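Local coordinates for protein 5,10-methylenetetrahydrofolate dehydrogenase (PDB 5ZF1) that probably oxidises 5,10-methylenetetrahydrofolate with NADP+ as cofactor, as a member of the tetrahydrofolate dehydrogenase/cyclohydrolase family, at residues A45-V50 with T66-S71; S80-L85 with D111-E116; M148-N153 with L188-T193. One frame throughout, in Å; residues are numbered along the deposited sequence. Where two conformers were deposited one is given.

Interaction 1: residues A45-V50 with T66-S71; sequences ASHTYV and TINRDS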
loop_
_atom_site.group_PDB
_atom_site.type_symbol
_atom_site.label_atom_id
_atom_site.label_comp_id
_atom_site.label_asym_id
_atom_site.label_seq_id
_atom_site.Cartn_x
_atom_site.Cartn_y
_atom_site.Cartn_z
ATOM N N ALA B 45 -14.304 1.911 -27.586
ATOM C CA ALA B 45 -14.678 2.045 -26.182
ATOM C C ALA B 45 -13.792 3.055 -25.460
ATOM O O ALA B 45 -14.274 3.810 -24.608
ATOM C CB ALA B 45 -14.615 0.686 -25.487
ATOM N N SER B 46 -12.499 3.083 -25.789
ATOM C CA SER B 46 -11.607 4.067 -25.190
ATOM C C SER B 46 -11.968 5.489 -25.597
ATOM O O SER B 46 -11.654 6.432 -24.862
ATOM C CB SER B 46 -10.159 3.769 -25.572
ATOM O OG SER B 46 -9.900 2.379 -25.517
ATOM N N HIS B 47 -12.620 5.664 -26.747
ATOM C CA HIS B 47 -13.027 6.999 -27.163
ATOM C C HIS B 47 -14.308 7.432 -26.464
ATOM O O HIS B 47 -14.453 8.607 -26.104
ATOM C CB HIS B 47 -13.188 7.044 -28.681
ATOM C CG HIS B 47 -11.886 7.053 -29.417
ATOM N ND1 HIS B 47 -11.158 8.205 -29.627
ATOM C CD2 HIS B 47 -11.172 6.049 -29.979
ATOM C CE1 HIS B 47 -10.056 7.912 -30.293
ATOM N NE2 HIS B 47 -10.040 6.610 -30.519
ATOM N N THR B 48 -15.241 6.498 -26.258
ATOM C CA THR B 48 -16.412 6.787 -25.436
ATOM C C THR B 48 -15.999 7.242 -24.043
ATOM O O THR B 48 -16.552 8.209 -23.503
ATOM C CB THR B 48 -17.310 5.551 -25.349
ATOM O OG1 THR B 48 -17.729 5.168 -26.663
ATOM C CG2 THR B 48 -18.539 5.831 -24.494
ATOM N N TYR B 49 -15.014 6.564 -23.451
ATOM C CA TYR B 49 -14.583 6.906 -22.100
ATOM C C TYR B 49 -13.965 8.298 -22.050
ATOM O O TYR B 49 -14.205 9.056 -21.104
ATOM C CB TYR B 49 -13.599 5.852 -21.588
ATOM C CG TYR B 49 -14.243 4.507 -21.297
ATOM C CD1 TYR B 49 -15.628 4.371 -21.264
ATOM C CD2 TYR B 49 -13.469 3.374 -21.071
ATOM C CE1 TYR B 49 -16.225 3.150 -21.002
ATOM C CE2 TYR B 49 -14.057 2.145 -20.809
ATOM C CZ TYR B 49 -15.437 2.041 -20.775
ATOM O OH TYR B 49 -16.032 0.825 -20.517
ATOM N N VAL B 50 -13.173 8.659 -23.061
ATOM C CA VAL B 50 -12.552 9.980 -23.062
ATOM C C VAL B 50 -13.588 11.070 -23.326
ATOM O O VAL B 50 -13.526 12.156 -22.732
ATOM C CB VAL B 50 -11.389 10.018 -24.071
ATOM C CG1 VAL B 50 -11.127 11.439 -24.557
ATOM C CG2 VAL B 50 -10.149 9.455 -23.423
ATOM N N THR B 66 -8.182 16.648 -25.856
ATOM C CA THR B 66 -7.805 15.270 -26.142
ATOM C C THR B 66 -6.685 15.260 -27.171
ATOM O O THR B 66 -6.783 15.925 -28.206
ATOM C CB THR B 66 -9.001 14.470 -26.658
ATOM O OG1 THR B 66 -10.059 14.521 -25.695
ATOM C CG2 THR B 66 -8.608 13.020 -26.895
ATOM N N ILE B 67 -5.624 14.516 -26.882
ATOM C CA ILE B 67 -4.499 14.365 -27.794
ATOM C C ILE B 67 -4.550 12.947 -28.333
ATOM O O ILE B 67 -4.330 11.981 -27.591
ATOM C CB ILE B 67 -3.158 14.650 -27.111
ATOM C CG1 ILE B 67 -3.077 16.113 -26.679
ATOM C CG2 ILE B 67 -2.017 14.309 -28.050
ATOM C CD1 ILE B 67 -2.691 16.290 -25.239
ATOM N N ASN B 68 -4.856 12.816 -29.621
ATOM C CA ASN B 68 -4.988 11.511 -30.250
ATOM C C ASN B 68 -3.653 11.087 -30.846
ATOM O O ASN B 68 -2.976 11.881 -31.508
ATOM C CB ASN B 68 -6.072 11.539 -31.328
ATOM C CG ASN B 68 -7.449 11.811 -30.763
ATOM O OD1 ASN B 68 -8.193 10.885 -30.438
ATOM N ND2 ASN B 68 -7.799 13.089 -30.642
ATOM N N ARG B 69 -3.268 9.842 -30.594
ATOM C CA ARG B 69 -2.075 9.275 -31.194
ATOM C C ARG B 69 -2.436 7.938 -31.823
ATOM O O ARG B 69 -3.459 7.329 -31.501
ATOM C CB ARG B 69 -0.939 9.122 -30.169
ATOM C CG ARG B 69 -0.306 10.453 -29.735
ATOM C CD ARG B 69 0.338 11.192 -30.913
ATOM N NE ARG B 69 1.092 12.377 -30.495
ATOM C CZ ARG B 69 0.640 13.628 -30.568
ATOM N NH1 ARG B 69 -0.575 13.879 -31.041
ATOM N NH2 ARG B 69 1.403 14.633 -30.166
ATOM N N ASP B 70 -1.594 7.493 -32.746
ATOM C CA ASP B 70 -1.882 6.278 -33.489
ATOM C C ASP B 70 -1.366 5.053 -32.743
ATOM O O ASP B 70 -0.444 5.131 -31.928
ATOM C CB ASP B 70 -1.277 6.363 -34.888
ATOM C CG ASP B 70 -1.458 7.739 -35.507
ATOM O OD1 ASP B 70 -0.542 8.579 -35.368
ATOM O OD2 ASP B 70 -2.526 7.987 -36.108
ATOM N N SER B 71 -1.992 3.909 -33.029
ATOM C CA SER B 71 -1.664 2.663 -32.344
ATOM C C SER B 71 -0.197 2.278 -32.479
ATOM O O SER B 71 0.308 1.520 -31.642
ATOM C CB SER B 71 -2.539 1.523 -32.874
ATOM O OG SER B 71 -3.897 1.698 -32.503
#
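V50 and T66 meet because V50 turns a branch across the gap: its CG1 lies opposite the backbone N (chi1 155°), and OG1 and CG2 of T66 both face that methyl. The two side chains reach toward each other tip to tip. CG1 of V50 stands 3.5 Å from OG1 of T66 and 3.8 Å from CG2 of T66, so one valine methyl rests against both branches of the threonine, whose hydroxyl takes part here by van der Waals contact. The second pairing lies about one helical turn back. H47 holds CG beside the backbone N (chi1 -74°), which carries the imidazole out to the amide of N68. The CE1 atom of H47 lies 3.5 Å from OD1 of N68, while ND1 of H47 is farther from that oxygen, at 4.1 Å. OD1 sits at the ring edge, in its plane, and the ring and amide planes are only 11° apart. The carbonyl therefore addresses a carbon of the ring edge. The polar grip on the imidazole comes from the other nitrogen, NE2, which is hydrogen-bonded to the backbone oxygen of G41 just ahead of the helix. I39 of the adjacent strand 34-40 is touched by H47, V50 and N68, a shared apolar neighbour of both segments in this beta-alpha-beta unit of the catalytic domain. No hydrogen bond crosses between 45-50 and 66-71, and just 117 Å² is buried. The chemistry thus implies a small, mostly van der Waals contact; the in-plane approach of OD1 to CE1, roughly along the C-H direction, is consistent with a weak C-H...O attraction, which the bond from NE2 to G41 O, by fixing the ring, would support.

Interaction 2: residues S80-L85 with D111-E116; sequences SEIQNL and DAIAPE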
loop_
_atom_site.group_PDB
_atom_site.type_symbol
_atom_site.label_atom_id
_atom_site.label_comp_id
_atom_site.label_asym_id
_atom_site.label_seq_id
_atom_site.Cartn_x
_atom_site.Cartn_y
_atom_site.Cartn_z
ATOM N N SER B 80 7.958 11.091 -24.732
ATOM C CA SER B 80 8.377 12.432 -25.128
ATOM C C SER B 80 7.223 13.423 -25.047
ATOM O O SER B 80 7.411 14.570 -24.626
ATOM C CB SER B 80 8.961 12.412 -26.540
ATOM O OG SER B 80 9.229 13.731 -26.981
ATOM N N GLU B 81 6.027 13.005 -25.454
ATOM C CA GLU B 81 4.880 13.901 -25.382
ATOM C C GLU B 81 4.457 14.144 -23.939
ATOM O O GLU B 81 4.034 15.250 -23.586
ATOM C CB GLU B 81 3.717 13.338 -26.196
ATOM C CG GLU B 81 2.411 14.124 -26.057
ATOM C CD GLU B 81 2.391 15.410 -26.876
ATOM O OE1 GLU B 81 3.338 16.218 -26.763
ATOM O OE2 GLU B 81 1.421 15.612 -27.637
ATOM N N ILE B 82 4.566 13.123 -23.086
ATOM C CA ILE B 82 4.232 13.309 -21.677
ATOM C C ILE B 82 5.192 14.298 -21.033
ATOM O O ILE B 82 4.774 15.204 -20.300
ATOM C CB ILE B 82 4.222 11.952 -20.949
ATOM C CG1 ILE B 82 2.950 11.188 -21.315
ATOM C CG2 ILE B 82 4.339 12.139 -19.440
ATOM C CD1 ILE B 82 3.086 9.678 -21.195
ATOM N N GLN B 83 6.493 14.161 -21.313
ATOM C CA GLN B 83 7.463 15.066 -20.705
ATOM C C GLN B 83 7.254 16.501 -21.165
ATOM O O GLN B 83 7.474 17.436 -20.388
ATOM C CB GLN B 83 8.894 14.603 -21.001
ATOM C CG GLN B 83 9.977 15.367 -20.221
ATOM C CD GLN B 83 9.848 15.238 -18.696
ATOM O OE1 GLN B 83 9.165 14.351 -18.183
ATOM N NE2 GLN B 83 10.520 16.125 -17.971
ATOM N N ASN B 84 6.815 16.698 -22.412
ATOM C CA ASN B 84 6.451 18.039 -22.866
ATOM C C ASN B 84 5.264 18.590 -22.081
ATOM O O ASN B 84 5.257 19.764 -21.689
ATOM C CB ASN B 84 6.130 18.019 -24.360
ATOM C CG ASN B 84 7.378 17.956 -25.221
ATOM O OD1 ASN B 84 8.435 17.506 -24.773
ATOM N ND2 ASN B 84 7.261 18.405 -26.466
ATOM N N LEU B 85 4.237 17.764 -21.868
ATOM C CA LEU B 85 3.098 18.196 -21.061
ATOM C C LEU B 85 3.513 18.442 -19.618
ATOM O O LEU B 85 2.982 19.353 -18.964
ATOM C CB LEU B 85 1.987 17.149 -21.136
ATOM C CG LEU B 85 1.341 16.961 -22.509
ATOM C CD1 LEU B 85 0.491 15.704 -22.549
ATOM C CD2 LEU B 85 0.494 18.184 -22.864
ATOM N N ASP B 111 4.767 6.215 -14.583
ATOM C CA ASP B 111 5.801 6.887 -13.810
ATOM C C ASP B 111 6.463 8.034 -14.562
ATOM O O ASP B 111 7.236 8.786 -13.956
ATOM C CB ASP B 111 6.851 5.868 -13.345
ATOM C CG ASP B 111 6.273 4.839 -12.386
ATOM O OD1 ASP B 111 5.257 5.150 -11.734
ATOM O OD2 ASP B 111 6.833 3.722 -12.254
ATOM N N ALA B 112 6.150 8.209 -15.851
ATOM C CA ALA B 112 6.640 9.351 -16.616
ATOM C C ALA B 112 5.813 10.603 -16.379
ATOM O O ALA B 112 6.318 11.710 -16.586
ATOM C CB ALA B 112 6.642 9.026 -18.114
ATOM N N ILE B 113 4.554 10.454 -15.962
ATOM C CA ILE B 113 3.720 11.620 -15.689
ATOM C C ILE B 113 4.178 12.276 -14.398
ATOM O O ILE B 113 4.360 11.605 -13.374
ATOM C CB ILE B 113 2.242 11.210 -15.611
ATOM C CG1 ILE B 113 1.828 10.499 -16.903
ATOM C CG2 ILE B 113 1.362 12.429 -15.335
ATOM C CD1 ILE B 113 0.398 9.975 -16.891
ATOM N N ALA B 114 4.362 13.596 -14.429
ATOM C CA ALA B 114 4.757 14.310 -13.227
ATOM C C ALA B 114 3.751 14.021 -12.109
ATOM O O ALA B 114 2.543 14.172 -12.326
ATOM C CB ALA B 114 4.826 15.818 -13.501
ATOM N N PRO B 115 4.200 13.590 -10.926
ATOM C CA PRO B 115 3.235 13.249 -9.864
ATOM C C PRO B 115 2.252 14.359 -9.570
ATOM O O PRO B 115 1.081 14.086 -9.282
ATOM C CB PRO B 115 4.136 12.961 -8.654
ATOM C CG PRO B 115 5.429 12.510 -9.254
ATOM C CD PRO B 115 5.593 13.290 -10.531
ATOM N N GLU B 116 2.702 15.611 -9.658
ATOM C CA GLU B 116 1.860 16.765 -9.376
ATOM C C GLU B 116 0.727 16.941 -10.382
ATOM O O GLU B 116 -0.229 17.675 -10.084
ATOM C CB GLU B 116 2.720 18.035 -9.358
ATOM C CG GLU B 116 3.802 18.055 -8.277
ATOM C CD GLU B 116 5.108 17.360 -8.680
ATOM O OE1 GLU B 116 5.219 16.845 -9.820
ATOM O OE2 GLU B 116 6.036 17.336 -7.839
#
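I82 points its side chain at the A112-I113 backbone, and its CG2 methyl does nearly all the touching. With CG2 anti to the backbone N (chi1 -76° for the CG1 branch), that methyl lies 3.5 Å from the carbonyl O of A112 and 4.1 Å from CB of A112. The same methyl comes within 3.8 Å of CA of I113 and 3.9 Å of CG1 of I113, so it is wedged against two successive residues, one through its methyl and carbonyl, the other through its flank. The A112 methyl is directed at the helix, whereas the I113 side chain leaves across the line of contact. Both isoleucines also pack on V96 of strand 93-96. Q83 approaches only marginally, its OE1 4.2 Å from O of A112; these two acceptors share a donor, ND2 of N86, while OD1 of N86 accepts from the backbone N of A114. N86 thus bridges both segments next to the apolar contact, bonding to Q83, A112 and A114. Such packing, with helix 75-87 laid over a parallel sheet and the 111-116 segment packed beside it, is typical of an alpha/beta domain, here the catalytic one.

Interaction 3: residues M148-N153 with L188-T193; sequences MLKRFN and LGMDAT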
loop_
_atom_site.group_PDB
_atom_site.type_symbol
_atom_site.label_atom_id
_atom_site.label_comp_id
_atom_site.label_asym_id
_atom_site.label_seq_id
_atom_site.Cartn_x
_atom_site.Cartn_y
_atom_site.Cartn_z
ATOM N N MET B 148 -18.947 7.053 -2.364
ATOM C CA MET B 148 -20.285 6.484 -2.272
ATOM C C MET B 148 -20.596 6.077 -0.835
ATOM O O MET B 148 -21.709 6.308 -0.340
ATOM C CB MET B 148 -20.418 5.299 -3.232
ATOM C CG MET B 148 -20.249 5.686 -4.704
ATOM S SD MET B 148 -20.380 4.345 -5.907
ATOM C CE MET B 148 -21.640 3.291 -5.188
ATOM N N LEU B 149 -19.611 5.508 -0.134
ATOM C CA LEU B 149 -19.823 5.116 1.255
ATOM C C LEU B 149 -20.055 6.327 2.143
ATOM O O LEU B 149 -20.951 6.316 2.996
ATOM C CB LEU B 149 -18.633 4.319 1.769
ATOM C CG LEU B 149 -18.450 2.943 1.122
ATOM C CD1 LEU B 149 -17.053 2.419 1.383
ATOM C CD2 LEU B 149 -19.521 1.987 1.615
ATOM N N LYS B 150 -19.244 7.374 1.968
ATOM C CA LYS B 150 -19.386 8.562 2.807
ATOM C C LYS B 150 -20.685 9.293 2.514
ATOM O O LYS B 150 -21.363 9.750 3.433
ATOM C CB LYS B 150 -18.194 9.499 2.604
ATOM C CG LYS B 150 -16.867 8.867 2.987
ATOM C CD LYS B 150 -15.700 9.827 2.822
ATOM C CE LYS B 150 -15.440 10.608 4.099
ATOM N NZ LYS B 150 -16.559 11.526 4.472
ATOM N N ARG B 151 -21.051 9.418 1.240
ATOM C CA ARG B 151 -22.229 10.217 0.920
ATOM C C ARG B 151 -23.521 9.514 1.305
ATOM O O ARG B 151 -24.526 10.178 1.572
ATOM C CB ARG B 151 -22.237 10.571 -0.565
ATOM C CG ARG B 151 -21.105 11.481 -0.949
ATOM C CD ARG B 151 -21.488 12.931 -0.820
ATOM N NE ARG B 151 -20.392 13.798 -1.239
ATOM C CZ ARG B 151 -20.558 14.996 -1.789
ATOM N NH1 ARG B 151 -21.781 15.464 -1.997
ATOM N NH2 ARG B 151 -19.505 15.721 -2.141
ATOM N N PHE B 152 -23.527 8.183 1.349
ATOM C CA PHE B 152 -24.720 7.462 1.753
ATOM C C PHE B 152 -24.709 7.087 3.225
ATOM O O PHE B 152 -25.566 6.305 3.667
ATOM C CB PHE B 152 -24.913 6.232 0.860
ATOM C CG PHE B 152 -25.334 6.579 -0.545
ATOM C CD1 PHE B 152 -26.638 6.947 -0.818
ATOM C CD2 PHE B 152 -24.420 6.563 -1.583
ATOM C CE1 PHE B 152 -27.026 7.280 -2.112
ATOM C CE2 PHE B 152 -24.800 6.894 -2.876
ATOM C CZ PHE B 152 -26.103 7.251 -3.139
ATOM N N ASN B 153 -23.764 7.644 3.990
ATOM C CA ASN B 153 -23.736 7.482 5.444
ATOM C C ASN B 153 -23.573 6.021 5.839
ATOM O O ASN B 153 -24.220 5.538 6.767
ATOM C CB ASN B 153 -24.990 8.077 6.096
ATOM C CG ASN B 153 -24.689 9.327 6.904
ATOM O OD1 ASN B 153 -23.631 9.940 6.745
ATOM N ND2 ASN B 153 -25.622 9.713 7.774
ATOM N N LEU B 188 -8.347 10.727 4.712
ATOM C CA LEU B 188 -9.282 9.824 4.043
ATOM C C LEU B 188 -9.563 8.577 4.873
ATOM O O LEU B 188 -9.632 7.458 4.350
ATOM C CB LEU B 188 -8.737 9.478 2.660
ATOM C CG LEU B 188 -8.530 10.727 1.778
ATOM C CD1 LEU B 188 -8.375 10.395 0.298
ATOM C CD2 LEU B 188 -9.651 11.745 1.961
ATOM N N GLY B 189 -9.771 8.780 6.176
ATOM C CA GLY B 189 -9.722 7.724 7.168
ATOM C C GLY B 189 -11.030 7.063 7.530
ATOM O O GLY B 189 -11.841 7.600 8.292
ATOM N N MET B 190 -11.200 5.844 7.032
ATOM C CA MET B 190 -12.435 5.105 7.227
ATOM C C MET B 190 -12.373 4.100 8.368
ATOM O O MET B 190 -13.420 3.787 8.946
ATOM C CB MET B 190 -12.810 4.397 5.924
ATOM C CG MET B 190 -12.462 5.230 4.716
ATOM S SD MET B 190 -13.564 4.868 3.354
ATOM C CE MET B 190 -15.012 5.817 3.794
ATOM N N ASP B 191 -11.189 3.578 8.699
ATOM C CA ASP B 191 -10.992 2.791 9.921
ATOM C C ASP B 191 -11.841 1.520 9.950
ATOM O O ASP B 191 -12.178 1.012 11.011
ATOM C CB ASP B 191 -11.267 3.651 11.176
ATOM C CG ASP B 191 -10.124 4.608 11.483
ATOM O OD1 ASP B 191 -9.016 4.103 11.751
ATOM O OD2 ASP B 191 -10.313 5.858 11.448
ATOM N N ALA B 192 -12.153 0.957 8.791
ATOM C CA ALA B 192 -12.774 -0.360 8.765
ATOM C C ALA B 192 -11.731 -1.455 8.999
ATOM O O ALA B 192 -10.528 -1.251 8.812
ATOM C CB ALA B 192 -13.475 -0.601 7.429
ATOM N N THR B 193 -12.219 -2.632 9.399
ATOM C CA THR B 193 -11.426 -3.860 9.460
ATOM C C THR B 193 -11.586 -4.549 8.105
ATOM O O THR B 193 -12.671 -5.018 7.785
ATOM C CB THR B 193 -11.933 -4.764 10.583
ATOM O OG1 THR B 193 -11.890 -4.055 11.830
ATOM C CG2 THR B 193 -11.067 -6.038 10.693
#
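M190 carries this contact through its terminal methyl, CE, which lies against the aliphatic part of K150. The closest pair is CE of M190 with CG of K150, at 3.7 Å; CD of K150 follows at 4.2 Å from the same methyl. The two chains cross at a slant, the methionine coming onto the inner half of the lysine. A looser apolar approach joins CE of M190 to CB of L149 at 4.4 Å, so the methyl bears on two neighbouring residues of the helix. Two conformers of M190 were deposited, and these distances hold for one of them. M190 is bent at its last torsion (chi3 80°), which turns CE aside from the line of the preceding carbons. In K150, CD continues anti to CA (chi2 -178°), so the chain runs outward past CE before it bends at chi3 and chi4.

In the second shell, the methionine backbone is held at both its N and its O, the N hydrogen-bonded to OG of S180 and the O to OG1 of T156. The helix carrying K150 ends in a Schellman motif, with N153 at positive phi as the C-prime residue, its N bonded to O of K150 at 3.2 Å and the N of I154 bonded to O of L149.

Farther out, L149 packs on I238 of strand 236-239 and on I154. D191, next to M190, forms a salt bridge with R166 of the second subunit, and the O of A192 is hydrogen-bonded to H198 of that subunit. The contact thus joins the last turn of helix 140-151 to the loop between helix 171-178 and strand 193-197, an edge strand, within this chain, of the parallel sheet in the NAD(P)-binding domain.

Interactions 1, 2 and 3 follow one another along the chain, each closing before the next opens. The first two share the catalytic domain: their centres are 18 Å apart, and helix 75-87 is the next element after strand 63-69. They also touch, through a salt bridge from NH2 of R69 to OE2 of E81 at 2.7 Å and packing of I67 on L85. Interaction 3 lies in the NAD(P)-binding domain, with centres 33 Å and 32 Å from the other two, across the centre of the chain, and nearest atoms about 16 and 14 Å away. The contacts thus sample the chain's two domains independently, the third in the Rossmann-type one, near the second subunit.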